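PDB 4H6W: N-terminal cyanobactin protease from Planktothrix agardhii NIES-596, which probably acts as a subtilisin-like serine endopeptidase in cyanobactin maturation, the deposited piece being its N-terminal protease domain. Local coordinates for residues Gly200-Gly205 with Ser273-Gly278. Residues are numbered along the deposited sequence; the frame is centred on the assembly and turned at random.
Sequences GILAPG and SRCLMG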
ATOM      1  N   GLY A 200       5.641   7.160  -8.268  1.00 32.53           N
ATOM      2  CA  GLY A 200       4.676   6.081  -8.329  1.00 33.57           C
ATOM      3  C   GLY A 200       5.252   4.858  -8.993  1.00 33.69           C
ATOM      4  O   GLY A 200       6.115   4.973  -9.860  1.00 34.23           O
ATOM      5  N   ILE A 201       4.785   3.690  -8.564  1.00 32.18           N
ATOM      6  CA  ILE A 201       5.047   2.432  -9.253  1.00 31.99           C
ATOM      7  C   ILE A 201       3.738   1.697  -9.543  1.00 33.27           C
ATOM      8  O   ILE A 201       2.709   1.958  -8.909  1.00 34.81           O
ATOM      9  CB  ILE A 201       5.983   1.489  -8.452  1.00 30.85           C
ATOM     10  CG1 ILE A 201       5.386   1.129  -7.089  1.00 30.68           C
ATOM     11  CG2 ILE A 201       7.368   2.085  -8.301  1.00 31.25           C
ATOM     12  CD1 ILE A 201       6.268   0.200  -6.277  1.00 29.94           C
ATOM     13  N   LEU A 202       3.787   0.770 -10.496  1.00 34.27           N
ATOM     14  CA  LEU A 202       2.670  -0.137 -10.748  1.00 34.78           C
ATOM     15  C   LEU A 202       2.837  -1.433  -9.979  1.00 32.88           C
ATOM     16  O   LEU A 202       3.911  -2.037 -10.003  1.00 32.54           O
ATOM     17  CB  LEU A 202       2.543  -0.454 -12.238  1.00 34.65           C
ATOM     18  CG  LEU A 202       2.175   0.708 -13.163  1.00 36.22           C
ATOM     19  CD1 LEU A 202       2.083   0.214 -14.602  1.00 34.17           C
ATOM     20  CD2 LEU A 202       0.875   1.379 -12.720  1.00 35.61           C
ATOM     21  N   ALA A 203       1.766  -1.841  -9.299  1.00 32.46           N
ATOM     22  CA  ALA A 203       1.668  -3.164  -8.659  1.00 31.54           C
ATOM     23  C   ALA A 203       0.383  -3.890  -9.104  1.00 32.39           C
ATOM     24  O   ALA A 203      -0.580  -3.242  -9.554  1.00 30.45           O
ATOM     25  CB  ALA A 203       1.698  -3.018  -7.154  1.00 31.22           C
ATOM     26  N   PRO A 204       0.352  -5.237  -8.983  1.00 33.36           N
ATOM     27  CA  PRO A 204      -0.840  -5.974  -9.435  1.00 32.19           C
ATOM     28  C   PRO A 204      -2.118  -5.397  -8.848  1.00 32.63           C
ATOM     29  O   PRO A 204      -2.209  -5.188  -7.633  1.00 34.06           O
ATOM     30  CB  PRO A 204      -0.590  -7.389  -8.905  1.00 31.38           C
ATOM     31  CG  PRO A 204       0.902  -7.510  -8.911  1.00 32.23           C
ATOM     32  CD  PRO A 204       1.396  -6.153  -8.471  1.00 32.71           C
ATOM     33  N   GLY A 205      -3.097  -5.138  -9.702  1.00 32.65           N
ATOM     34  CA  GLY A 205      -4.340  -4.523  -9.255  1.00 34.75           C
ATOM     35  C   GLY A 205      -5.575  -5.002  -9.996  1.00 36.57           C
ATOM     36  O   GLY A 205      -6.632  -4.355  -9.959  1.00 36.24           O
ATOM     37  N   SER A 273       4.009   6.797 -20.226  1.00 66.38           N
ATOM     38  CA  SER A 273       3.840   7.547 -18.984  1.00 59.22           C
ATOM     39  C   SER A 273       2.718   6.991 -18.109  1.00 58.29           C
ATOM     40  O   SER A 273       2.585   7.379 -16.947  1.00 59.32           O
ATOM     41  CB  SER A 273       3.636   9.048 -19.254  1.00 57.18           C
ATOM     42  OG  SER A 273       2.360   9.315 -19.799  1.00 56.76           O
ATOM     43  N   ARG A 274       1.905   6.091 -18.662  1.00 55.05           N
ATOM     44  CA  ARG A 274       0.892   5.399 -17.867  1.00 53.64           C
ATOM     45  C   ARG A 274       1.525   4.385 -16.905  1.00 54.43           C
ATOM     46  O   ARG A 274       0.857   3.902 -15.977  1.00 55.65           O
ATOM     47  CB  ARG A 274      -0.128   4.694 -18.756  1.00 53.24           C
ATOM     48  CG  ARG A 274      -1.137   5.604 -19.422  1.00 51.33           C
ATOM     49  CD  ARG A 274      -2.409   4.816 -19.637  1.00 53.01           C
ATOM     50  NE  ARG A 274      -3.425   5.550 -20.383  1.00 58.31           N
ATOM     51  CZ  ARG A 274      -4.729   5.301 -20.294  1.00 60.15           C
ATOM     52  NH1 ARG A 274      -5.171   4.361 -19.474  1.00 62.25           N
ATOM     53  NH2 ARG A 274      -5.595   6.003 -21.010  1.00 61.99           N
ATOM     54  N   CYS A 275       2.806   4.082 -17.129  1.00 51.42           N
ATOM     55  CA  CYS A 275       3.575   3.177 -16.273  1.00 51.48           C
ATOM     56  C   CYS A 275       4.253   3.844 -15.081  1.00 44.96           C
ATOM     57  O   CYS A 275       4.859   3.159 -14.248  1.00 39.17           O
ATOM     58  CB  CYS A 275       4.598   2.379 -17.089  1.00 61.13           C
ATOM     59  SG  CYS A 275       3.811   1.041 -18.022  1.00 83.70           S
ATOM     60  N   LEU A 276       4.161   5.171 -14.993  1.00 40.46           N
ATOM     61  CA  LEU A 276       4.772   5.896 -13.874  1.00 39.62           C
ATOM     62  C   LEU A 276       6.285   5.660 -13.878  1.00 39.98           C
ATOM     63  O   LEU A 276       6.900   5.610 -14.939  1.00 39.83           O
ATOM     64  CB  LEU A 276       4.135   5.451 -12.546  1.00 37.12           C
ATOM     65  CG  LEU A 276       2.741   5.984 -12.156  1.00 37.28           C
ATOM     66  CD1 LEU A 276       2.020   6.788 -13.236  1.00 35.33           C
ATOM     67  CD2 LEU A 276       1.859   4.857 -11.672  1.00 35.12           C
ATOM     68  N   MET A 277       6.883   5.485 -12.706  1.00 42.50           N
ATOM     69  CA  MET A 277       8.301   5.156 -12.637  1.00 45.56           C
ATOM     70  C   MET A 277       8.549   3.710 -13.078  1.00 44.30           C
ATOM     71  O   MET A 277       9.684   3.333 -13.362  1.00 45.26           O
ATOM     72  CB  MET A 277       8.850   5.416 -11.232  1.00 53.29           C
ATOM     73  CG  MET A 277      10.365   5.476 -11.119  1.00 60.05           C
ATOM     74  SD  MET A 277      11.101   6.788 -12.113  1.00 72.55           S
ATOM     75  CE  MET A 277      10.500   8.259 -11.277  1.00 65.66           C
ATOM     76  N   GLY A 278       7.490   2.905 -13.154  1.00 41.87           N
ATOM     77  CA  GLY A 278       7.623   1.525 -13.612  1.00 40.59           C
ATOM     78  C   GLY A 278       6.906   0.476 -12.780  1.00 39.36           C
ATOM     79  O   GLY A 278       6.062   0.806 -11.943  1.00 39.15           O
TER
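Leu202 N gives its hydrogen to Gly278 O over 2.7 Å, nearly straight at 171° and in the plane of the carbonyl. The CA of Ile201 adds a CH···O contact to the same oxygen. Two residues back on the strand and one on the loop, the roles swap: Met277 N donates to Gly200 O at 3.0 Å, tilted out of the carbonyl plane and more bent. Each segment thus gives one N-H and one carbonyl oxygen, and Leu202 makes a further backbone bond with Leu280. A type II' turn from Cys275 to Gly278 presents Met277 N and Gly278 O to the strand, with a weak bond from Gly278 N to Cys275 O closing it.

With CG anti to the carbonyl carbon (chi1 -65°), Leu202 sends CD1 to 3.7 Å from Cys275 CA and, at 3.9 Å, to Cys275 SG, half of the disulfide with Cys264. Its CD2 meets Leu276 CD2 at 3.8 Å, the two side chains crossing at about a right angle. An alanine here would probably open a gap beside the disulfide and leave Leu276 CD2 without its methyl partner.

On the strand's other edge the Ile201 backbone hydrogen-bonds with Ala176 and Gly178 of strand 175-180. The loop thus lines the outer edge of strand 200-204, the last strand of the parallel sheet in this subtilisin-like alpha/beta fold.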